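Fructooligosaccharide ABC transporter substrate-binding protein FusA (Streptococcus pneumoniae, PDB 5G5Y) binds short- and long-chain fructooligosaccharides, preferring tetrasaccharides and larger, as the solute-binding component of the FusABC-MsmK ABC transporter that imports them. Local coordinates at residues L23-R27 / Q337-Y343; L333-Q337 / S358-K362; K347-I351 / L374-T378. One frame throughout, in Å; residues are numbered along the deposited sequence.

Helix 332-340 joins interactions 1 and 2, which share Gln337 and have centres about 10 Å apart. Its N-terminal part packs on strand 360-363, and its C-terminal end and the loop after it meet helix 23-32. Interaction 3 follows, where residues 347-351 pack on helix 370-378. Its centre is about 9 Å from that of interaction 1 and about 15 Å from that of interaction 2. Ile24 CD1 lies 3.3 Å from Thr378 O, and Tyr343 CD1 lies 3.9 Å from Leu361 CD2. The substrate site connects interactions 1 and 3: Trp340 and Arg375 both bind substrate, and Arg375 NH2 is 2.9 Å from Asn339 O, a probable hydrogen bond.

Interaction 1. Residues L23-R27 / Q337-Y343; sequences LILQR and QNNWGTY
Arg27 of helix 23-32 lies flat on the ring of Tyr343 in a cation-pi stack, while Ile24, one turn earlier, packs against the C-terminal end of helix 332-340. FusA is a substrate-binding protein of the bacterial solute-binding protein 1 family, and this contact joins residues more than 300 positions apart. The Ile24 side is tightly packed. Its CD1 sits 3.4 Å from Gln337 O and also meets Gln337 CB. The Ile24 and Thr342 side chains lie alongside each other, pointing opposite ways, with Ile24 CG1 3.6 Å from Thr342 CB. Ile24 CG2 touches Asn338 OD1, which accepts a hydrogen bond from Gln334. Asn338 ND2 bonds to Gln329 OE1, so both ends of the amide are held. Helical angles end at Gly341, whose positive phi (138°) suits glycine. The turn brings Thr342 and Tyr343 over helix 23-32.

The Arg27 side is polar and only partly buried. The straight chain from CG to NE carries the guanidinium out to the Tyr343 ring. The two planes are 7° apart, and Arg27 CZ is 4.0 Å from the ring centroid. Leu23 CG covers the opposite guanidinium face, so the group is held flat between an aromatic ring and an aliphatic branch. A water at the guanidinium edge accepts from Arg27 NH1 and donates to Gln337 OE1, bridging the two helices. Thr342 OG1 donates to the same Gln337 OE1 at 2.8 Å, in its carbonyl plane. The same helix end carries the substrate-binding Trp340, and Asn339 ND2 bonds to the substrate-binding Glu123. The guanidinium also grips the Tyr343 backbone end-on. Arg27 NH2 donates to Tyr343 O at 2.8 Å, and Arg27 NH1 donates to this same oxygen at 3.1 Å on a more bent path.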
loop_
_atom_site.group_PDB
_atom_site.type_symbol
_atom_site.label_atom_id
_atom_site.label_comp_id
_atom_site.label_asym_id
_atom_site.label_seq_id
_atom_site.Cartn_x
_atom_site.Cartn_y
_atom_site.Cartn_z
ATOM N N LEU A 23 3.911 25.936 -8.989
ATOM C CA LEU A 23 3.616 26.103 -10.415
ATOM C C LEU A 23 2.286 25.440 -10.841
ATOM O O LEU A 23 1.480 26.027 -11.624
ATOM C CB LEU A 23 4.818 25.645 -11.250
ATOM C CG LEU A 23 4.749 25.844 -12.748
ATOM C CD1 LEU A 23 4.367 27.274 -13.164
ATOM C CD2 LEU A 23 6.089 25.464 -13.367
ATOM N N ILE A 24 2.018 24.245 -10.317
ATOM C CA ILE A 24 0.731 23.589 -10.608
ATOM C C ILE A 24 -0.450 24.482 -10.228
ATOM O O ILE A 24 -1.424 24.620 -10.987
ATOM C CB ILE A 24 0.634 22.191 -9.918
ATOM C CG1 ILE A 24 1.511 21.155 -10.654
ATOM C CG2 ILE A 24 -0.785 21.691 -9.916
ATOM C CD1 ILE A 24 1.677 19.841 -9.891
ATOM N N LEU A 25 -0.419 25.090 -9.055
ATOM C CA LEU A 25 -1.584 25.854 -8.629
ATOM C C LEU A 25 -1.700 27.229 -9.327
ATOM O O LEU A 25 -2.790 27.770 -9.458
ATOM C CB LEU A 25 -1.594 25.980 -7.125
ATOM C CG LEU A 25 -1.764 24.591 -6.486
ATOM C CD1 LEU A 25 -1.514 24.701 -5.004
ATOM C CD2 LEU A 25 -3.162 24.034 -6.751
ATOM N N GLN A 26 -0.565 27.776 -9.739
ATOM C CA GLN A 26 -0.505 29.010 -10.568
ATOM C C GLN A 26 -1.165 28.806 -11.911
ATOM O O GLN A 26 -2.031 29.595 -12.309
ATOM C CB GLN A 26 0.959 29.425 -10.771
ATOM C CG GLN A 26 1.508 30.037 -9.512
ATOM C CD GLN A 26 3.016 30.153 -9.483
ATOM O OE1 GLN A 26 3.700 29.906 -10.469
ATOM N NE2 GLN A 26 3.539 30.512 -8.336
ATOM N N ARG A 27 -0.816 27.697 -12.573
ATOM C CA ARG A 27 -1.467 27.323 -13.822
ATOM C C ARG A 27 -2.940 27.000 -13.634
ATOM O O ARG A 27 -3.773 27.400 -14.448
ATOM C CB ARG A 27 -0.774 26.121 -14.484
ATOM C CG ARG A 27 0.641 26.410 -14.930
ATOM C CD ARG A 27 1.111 25.347 -15.891
ATOM N NE ARG A 27 2.520 25.505 -16.281
ATOM C CZ ARG A 27 3.502 24.652 -16.032
ATOM N NH1 ARG A 27 3.310 23.516 -15.339
ATOM N NH2 ARG A 27 4.720 24.940 -16.494
ATOM N N GLN A 337 -0.009 15.140 -12.692
ATOM C CA GLN A 337 0.860 16.185 -12.118
ATOM C C GLN A 337 0.584 16.403 -10.641
ATOM O O GLN A 337 1.530 16.491 -9.823
ATOM C CB GLN A 337 0.669 17.496 -12.867
ATOM C CG GLN A 337 1.123 17.460 -14.296
ATOM C CD GLN A 337 0.766 18.738 -15.006
ATOM O OE1 GLN A 337 1.436 19.733 -14.820
ATOM N NE2 GLN A 337 -0.304 18.712 -15.816
ATOM N N ASN A 338 -0.695 16.436 -10.258
ATOM C CA ASN A 338 -1.018 16.646 -8.842
ATOM C C ASN A 338 -0.372 15.588 -7.947
ATOM O O ASN A 338 0.090 15.883 -6.842
ATOM C CB ASN A 338 -2.526 16.677 -8.600
ATOM C CG ASN A 338 -3.186 17.927 -9.174
ATOM O OD1 ASN A 338 -2.530 18.783 -9.782
ATOM N ND2 ASN A 338 -4.499 18.012 -9.015
ATOM N N ASN A 339 -0.315 14.374 -8.464
ATOM C CA ASN A 339 0.236 13.235 -7.740
ATOM C C ASN A 339 1.772 13.293 -7.677
ATOM O O ASN A 339 2.356 12.936 -6.665
ATOM C CB ASN A 339 -0.176 11.941 -8.442
ATOM C CG ASN A 339 0.001 10.691 -7.564
ATOM O OD1 ASN A 339 -0.438 10.660 -6.423
ATOM N ND2 ASN A 339 0.605 9.654 -8.117
ATOM N N TRP A 340 2.407 13.660 -8.787
ATOM C CA TRP A 340 3.842 13.413 -8.962
ATOM C C TRP A 340 4.757 14.621 -9.200
ATOM O O TRP A 340 5.970 14.490 -8.985
ATOM C CB TRP A 340 4.073 12.382 -10.081
ATOM C CG TRP A 340 3.867 10.962 -9.700
ATOM C CD1 TRP A 340 4.263 10.348 -8.525
ATOM C CD2 TRP A 340 3.293 9.928 -10.507
ATOM N NE1 TRP A 340 3.923 8.996 -8.547
ATOM C CE2 TRP A 340 3.341 8.710 -9.752
ATOM C CE3 TRP A 340 2.718 9.900 -11.773
ATOM C CZ2 TRP A 340 2.805 7.506 -10.227
ATOM C CZ3 TRP A 340 2.222 8.677 -12.255
ATOM C CH2 TRP A 340 2.272 7.512 -11.480
ATOM N N GLY A 341 4.221 15.733 -9.708
ATOM C CA GLY A 341 5.028 16.909 -10.028
ATOM C C GLY A 341 4.650 17.537 -11.338
ATOM O O GLY A 341 3.601 17.237 -11.892
ATOM N N THR A 342 5.500 18.413 -11.865
ATOM C CA THR A 342 5.120 19.121 -13.069
ATOM C C THR A 342 6.298 19.315 -14.056
ATOM O O THR A 342 7.335 18.704 -13.908
ATOM C CB THR A 342 4.364 20.423 -12.695
ATOM O OG1 THR A 342 3.770 20.999 -13.864
ATOM C CG2 THR A 342 5.301 21.441 -11.996
ATOM N N TYR A 343 6.061 20.133 -15.069
ATOM C CA TYR A 343 6.972 20.376 -16.178
ATOM C C TYR A 343 7.108 21.883 -16.356
ATOM O O TYR A 343 6.254 22.656 -15.886
ATOM C CB TYR A 343 6.357 19.816 -17.481
ATOM C CG TYR A 343 5.087 20.542 -17.883
ATOM C CD1 TYR A 343 3.844 20.146 -17.370
ATOM C CD2 TYR A 343 5.133 21.699 -18.690
ATOM C CE1 TYR A 343 2.686 20.847 -17.673
ATOM C CE2 TYR A 343 3.977 22.393 -19.013
ATOM C CZ TYR A 343 2.756 21.961 -18.490
ATOM O OH TYR A 343 1.615 22.632 -18.787
HETATM O O HOH W 1 0.478 22.419 -14.673
#

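Interaction 2. Residues L333-Q337 / S358-K362; sequences LQSVQ and SNSLK
Leu333 and Leu361 form the apolar part of this contact between helix 332-340 and strand 360-363. Leu333 CD2 presses on Leu361 CD1 at 3.5 Å, tighter than usual for two carbons. Val336 meets the same methyl tip to tip, with its CG1 3.6 Å from Leu361 CD1. Val336 CG1 stands anti to the backbone N (chi1 167°), which directs it at this methyl. Gln337 passes Leu361 at about a right angle and lays its CG 3.8 Å from Leu361 CD1. One leucine methyl is thus touched by three helix side chains.

The other branch of Leu333 makes mixed contacts at the more exposed end. Its CD1 lies against the side-chain amide of Asn359 and also approaches Asn359 O at 3.5 Å.

The polar end of Gln337 is held by its own helix and by Thr342. Gln337 NE2 donates to Leu333 O at 3.0 Å from above the carbonyl plane. The backbone N of Gln337 reaches that oxygen from the opposite face. Gln337 OE1 bonds to Thr342 OG1.

The axes of the short segments 333-337 and 360-362 approach to 9.7 Å and run nearly parallel, 22° apart. Strand 360-363 pairs with strand 352-355 in a two-stranded antiparallel hairpin. Asn359 and Ser360 both face Asp355, an arrangement that fits a G1 beta bulge.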
loop_
_atom_site.group_PDB
_atom_site.type_symbol
_atom_site.label_atom_id
_atom_site.label_comp_id
_atom_site.label_asym_id
_atom_site.label_seq_id
_atom_site.Cartn_x
_atom_site.Cartn_y
_atom_site.Cartn_z
ATOM N N LEU A 333 -4.340 14.508 -17.213
ATOM C CA LEU A 333 -3.039 15.230 -17.115
ATOM C C LEU A 333 -2.881 15.976 -15.788
ATOM O O LEU A 333 -1.768 16.112 -15.248
ATOM C CB LEU A 333 -2.841 16.207 -18.274
ATOM C CG LEU A 333 -2.187 15.643 -19.545
ATOM C CD1 LEU A 333 -2.315 16.699 -20.643
ATOM C CD2 LEU A 333 -0.722 15.276 -19.368
ATOM N N GLN A 334 -3.998 16.446 -15.248
ATOM C CA GLN A 334 -3.971 17.148 -14.006
ATOM C C GLN A 334 -3.748 16.157 -12.858
ATOM O O GLN A 334 -2.968 16.454 -11.965
ATOM C CB GLN A 334 -5.272 17.918 -13.780
ATOM C CG GLN A 334 -5.151 18.948 -12.657
ATOM C CD GLN A 334 -4.269 20.127 -13.044
ATOM O OE1 GLN A 334 -4.510 20.776 -14.041
ATOM N NE2 GLN A 334 -3.222 20.364 -12.284
ATOM N N SER A 335 -4.485 15.035 -12.847
ATOM C CA SER A 335 -4.267 14.004 -11.836
ATOM C C SER A 335 -2.803 13.548 -11.758
ATOM O O SER A 335 -2.245 13.394 -10.675
ATOM C CB SER A 335 -5.190 12.815 -12.055
ATOM O OG SER A 335 -6.515 13.137 -11.749
ATOM N N VAL A 336 -2.182 13.334 -12.918
ATOM C CA VAL A 336 -0.839 12.842 -12.942
ATOM C C VAL A 336 0.093 13.878 -12.286
ATOM O O VAL A 336 0.866 13.535 -11.407
ATOM C CB VAL A 336 -0.385 12.482 -14.373
ATOM C CG1 VAL A 336 1.111 12.265 -14.460
ATOM C CG2 VAL A 336 -1.168 11.270 -14.890
ATOM N N GLN A 337 -0.009 15.140 -12.692
ATOM C CA GLN A 337 0.860 16.185 -12.118
ATOM C C GLN A 337 0.584 16.403 -10.641
ATOM O O GLN A 337 1.530 16.491 -9.823
ATOM C CB GLN A 337 0.669 17.496 -12.867
ATOM C CG GLN A 337 1.123 17.460 -14.296
ATOM C CD GLN A 337 0.766 18.738 -15.006
ATOM O OE1 GLN A 337 1.436 19.733 -14.820
ATOM N NE2 GLN A 337 -0.304 18.712 -15.816
ATOM N N SER A 358 1.743 15.696 -28.535
ATOM C CA SER A 358 0.911 14.602 -28.026
ATOM C C SER A 358 0.192 14.958 -26.720
ATOM O O SER A 358 -0.663 14.200 -26.281
ATOM C CB SER A 358 1.750 13.346 -27.834
ATOM O OG SER A 358 2.678 13.526 -26.779
ATOM N N ASN A 359 0.556 16.088 -26.106
ATOM C CA ASN A 359 0.026 16.513 -24.813
ATOM C C ASN A 359 0.166 15.367 -23.784
ATOM O O ASN A 359 -0.803 14.923 -23.192
ATOM C CB ASN A 359 -1.418 16.997 -24.977
ATOM C CG ASN A 359 -1.843 17.969 -23.893
ATOM O OD1 ASN A 359 -1.086 18.866 -23.498
ATOM N ND2 ASN A 359 -3.075 17.801 -23.397
ATOM N N SER A 360 1.383 14.850 -23.659
ATOM C CA SER A 360 1.668 13.763 -22.730
ATOM C C SER A 360 2.950 14.034 -21.986
ATOM O O SER A 360 3.858 14.759 -22.453
ATOM C CB SER A 360 1.745 12.432 -23.470
ATOM O OG SER A 360 2.856 12.404 -24.360
ATOM N N LEU A 361 3.021 13.441 -20.804
ATOM C CA LEU A 361 4.086 13.670 -19.858
ATOM C C LEU A 361 5.097 12.531 -19.894
ATOM O O LEU A 361 4.715 11.357 -20.014
ATOM C CB LEU A 361 3.481 13.800 -18.451
ATOM C CG LEU A 361 2.590 15.021 -18.204
ATOM C CD1 LEU A 361 1.729 14.839 -16.962
ATOM C CD2 LEU A 361 3.402 16.292 -18.076
ATOM N N LYS A 362 6.381 12.883 -19.803
ATOM C CA LYS A 362 7.474 11.920 -19.654
ATOM C C LYS A 362 8.309 12.266 -18.442
ATOM O O LYS A 362 8.715 13.407 -18.274
ATOM C CB LYS A 362 8.385 11.895 -20.907
#

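Interaction 3. Residues K347-I351 / L374-T378; sequences KQQNI and LRQKT
Leu374 and Ile351 run antiparallel, flank to flank, with Ile351 CD1 3.8 Å from Leu374 CD2. Ile351 also lays its CG1 close to this methyl. Leu374 CG is anti to the backbone N (chi1 180°), which carries both methyls out to the 347-351 chain. Leu374 CD1 rests 3.5 Å from Gln349 O. Leu374 CD2 touches the Gln349 carbonyl carbon and lies 3.8 Å from Gln349 CB. The leucine therefore packs on backbone as much as on side chain. The amide of Gln349 turns from the helix, and its NE2 bonds to Asn367 O.

Gln348 and Thr378 approach from opposite directions. The amide oxygen OE1 of Gln348 comes 3.6 Å from Thr378 CG2. The Gln348 and Lys377 side chains cross at a slant, with Gln348 NE2 near Lys377 CD. A water joins this end, donating to both Gln348 OE1 and Lys377 O.

Thr378 turns its two branches to different tasks. OG1 lies between the backbone N and the carbonyl carbon (chi1 65°). From there Thr378 OG1 donates to Leu374 O at 2.8 Å, from above the carbonyl plane. A second water donates to this OG1 and accepts from Ile351 N at 3.1 Å. The last turn of the helix is thereby tied to the loop backbone through a water.

The substrate-binding Arg375 adds little here. Its guanidinium forms a salt bridge with Glu379, also a substrate-binding residue, and its NH2 bonds to Asn339 O of helix 332-340. Residues 347-351 are the last part of the loop between helix 332-340 and strand 352-355. The C-terminal turns of helix 370-378 pack against this loop, and Leu366, which precedes the helix, touches Gln349, Ile351 and Leu374.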
loop_
_atom_site.group_PDB
_atom_site.type_symbol
_atom_site.label_atom_id
_atom_site.label_comp_id
_atom_site.label_asym_id
_atom_site.label_seq_id
_atom_site.Cartn_x
_atom_site.Cartn_y
_atom_site.Cartn_z
ATOM N N LYS A 347 12.913 27.783 -12.871
ATOM C CA LYS A 347 13.538 28.157 -11.582
ATOM C C LYS A 347 13.999 26.983 -10.717
ATOM O O LYS A 347 14.672 27.182 -9.703
ATOM C CB LYS A 347 12.576 29.009 -10.752
ATOM C CG LYS A 347 11.994 30.229 -11.461
ATOM C CD LYS A 347 11.005 30.962 -10.559
ATOM C CE LYS A 347 10.492 32.260 -11.159
ATOM N NZ LYS A 347 9.443 32.078 -12.215
ATOM N N GLN A 348 13.593 25.761 -11.077
ATOM C CA GLN A 348 14.056 24.547 -10.407
ATOM C C GLN A 348 13.840 23.357 -11.350
ATOM O O GLN A 348 13.296 23.516 -12.438
ATOM C CB GLN A 348 13.356 24.329 -9.031
ATOM C CG GLN A 348 11.894 23.914 -9.116
ATOM C CD GLN A 348 11.081 24.005 -7.817
ATOM O OE1 GLN A 348 9.860 24.213 -7.861
ATOM N NE2 GLN A 348 11.716 23.819 -6.688
ATOM N N GLN A 349 14.299 22.181 -10.931
ATOM C CA GLN A 349 14.160 20.979 -11.722
ATOM C C GLN A 349 12.676 20.596 -11.893
ATOM O O GLN A 349 11.817 21.095 -11.173
ATOM C CB GLN A 349 14.946 19.837 -11.090
ATOM C CG GLN A 349 16.438 19.925 -11.355
ATOM C CD GLN A 349 17.157 18.712 -10.838
ATOM O OE1 GLN A 349 17.063 17.623 -11.421
ATOM N NE2 GLN A 349 17.873 18.872 -9.733
ATOM N N ASN A 350 12.414 19.719 -12.849
ATOM C CA ASN A 350 11.046 19.251 -13.180
ATOM C C ASN A 350 10.952 17.739 -13.178
ATOM O O ASN A 350 11.804 17.068 -13.718
ATOM C CB ASN A 350 10.623 19.754 -14.545
ATOM C CG ASN A 350 10.492 21.279 -14.593
ATOM O OD1 ASN A 350 9.483 21.853 -14.183
ATOM N ND2 ASN A 350 11.539 21.944 -15.096
ATOM N N ILE A 351 9.901 17.210 -12.563
ATOM C CA ILE A 351 9.628 15.768 -12.612
ATOM C C ILE A 351 9.344 15.309 -14.058
ATOM O O ILE A 351 9.769 14.215 -14.500
ATOM C CB ILE A 351 8.465 15.408 -11.655
ATOM C CG1 ILE A 351 8.858 15.672 -10.211
ATOM C CG2 ILE A 351 8.000 13.960 -11.855
ATOM C CD1 ILE A 351 9.893 14.722 -9.637
ATOM N N LEU A 374 12.110 16.768 -4.775
ATOM C CA LEU A 374 11.445 17.564 -5.788
ATOM C C LEU A 374 9.936 17.242 -5.842
ATOM O O LEU A 374 9.108 18.147 -6.033
ATOM C CB LEU A 374 12.089 17.383 -7.135
ATOM C CG LEU A 374 11.452 18.186 -8.273
ATOM C CD1 LEU A 374 11.550 19.679 -7.975
ATOM C CD2 LEU A 374 12.133 17.807 -9.571
ATOM N N ARG A 375 9.577 15.976 -5.615
ATOM C CA ARG A 375 8.155 15.599 -5.643
ATOM C C ARG A 375 7.406 16.353 -4.521
ATOM O O ARG A 375 6.370 16.993 -4.756
ATOM C CB ARG A 375 7.965 14.105 -5.498
ATOM C CG ARG A 375 6.494 13.731 -5.492
ATOM C CD ARG A 375 6.254 12.263 -5.175
ATOM N NE ARG A 375 4.810 11.972 -5.218
ATOM C CZ ARG A 375 4.270 10.759 -5.045
ATOM N NH1 ARG A 375 5.039 9.706 -4.825
ATOM N NH2 ARG A 375 2.953 10.590 -5.110
ATOM N N GLN A 376 7.957 16.298 -3.316
ATOM C CA GLN A 376 7.364 16.987 -2.161
ATOM C C GLN A 376 7.237 18.486 -2.350
ATOM O O GLN A 376 6.312 19.080 -1.827
ATOM C CB GLN A 376 8.175 16.744 -0.900
ATOM C CG GLN A 376 7.991 15.422 -0.227
ATOM C CD GLN A 376 9.122 15.247 0.762
ATOM O OE1 GLN A 376 9.097 15.859 1.834
ATOM N NE2 GLN A 376 10.182 14.521 0.360
ATOM N N LYS A 377 8.192 19.089 -3.063
ATOM C CA LYS A 377 8.168 20.515 -3.333
ATOM C C LYS A 377 7.156 20.951 -4.378
ATOM O O LYS A 377 6.749 22.118 -4.361
ATOM C CB LYS A 377 9.558 21.019 -3.759
ATOM C CG LYS A 377 10.632 20.929 -2.696
ATOM C CD LYS A 377 11.936 21.455 -3.310
ATOM C CE LYS A 377 13.144 21.316 -2.420
ATOM N NZ LYS A 377 14.378 21.592 -3.209
ATOM N N THR A 378 6.746 20.033 -5.272
ATOM C CA THR A 378 6.012 20.388 -6.504
ATOM C C THR A 378 4.648 19.707 -6.696
ATOM O O THR A 378 3.822 20.235 -7.433
ATOM C CB THR A 378 6.897 20.179 -7.765
ATOM O OG1 THR A 378 7.240 18.796 -7.963
ATOM C CG2 THR A 378 8.217 21.024 -7.640
HETATM O O HOH W 2 7.468 24.324 -5.918
HETATM O O HOH W 3 8.072 18.925 -10.723
#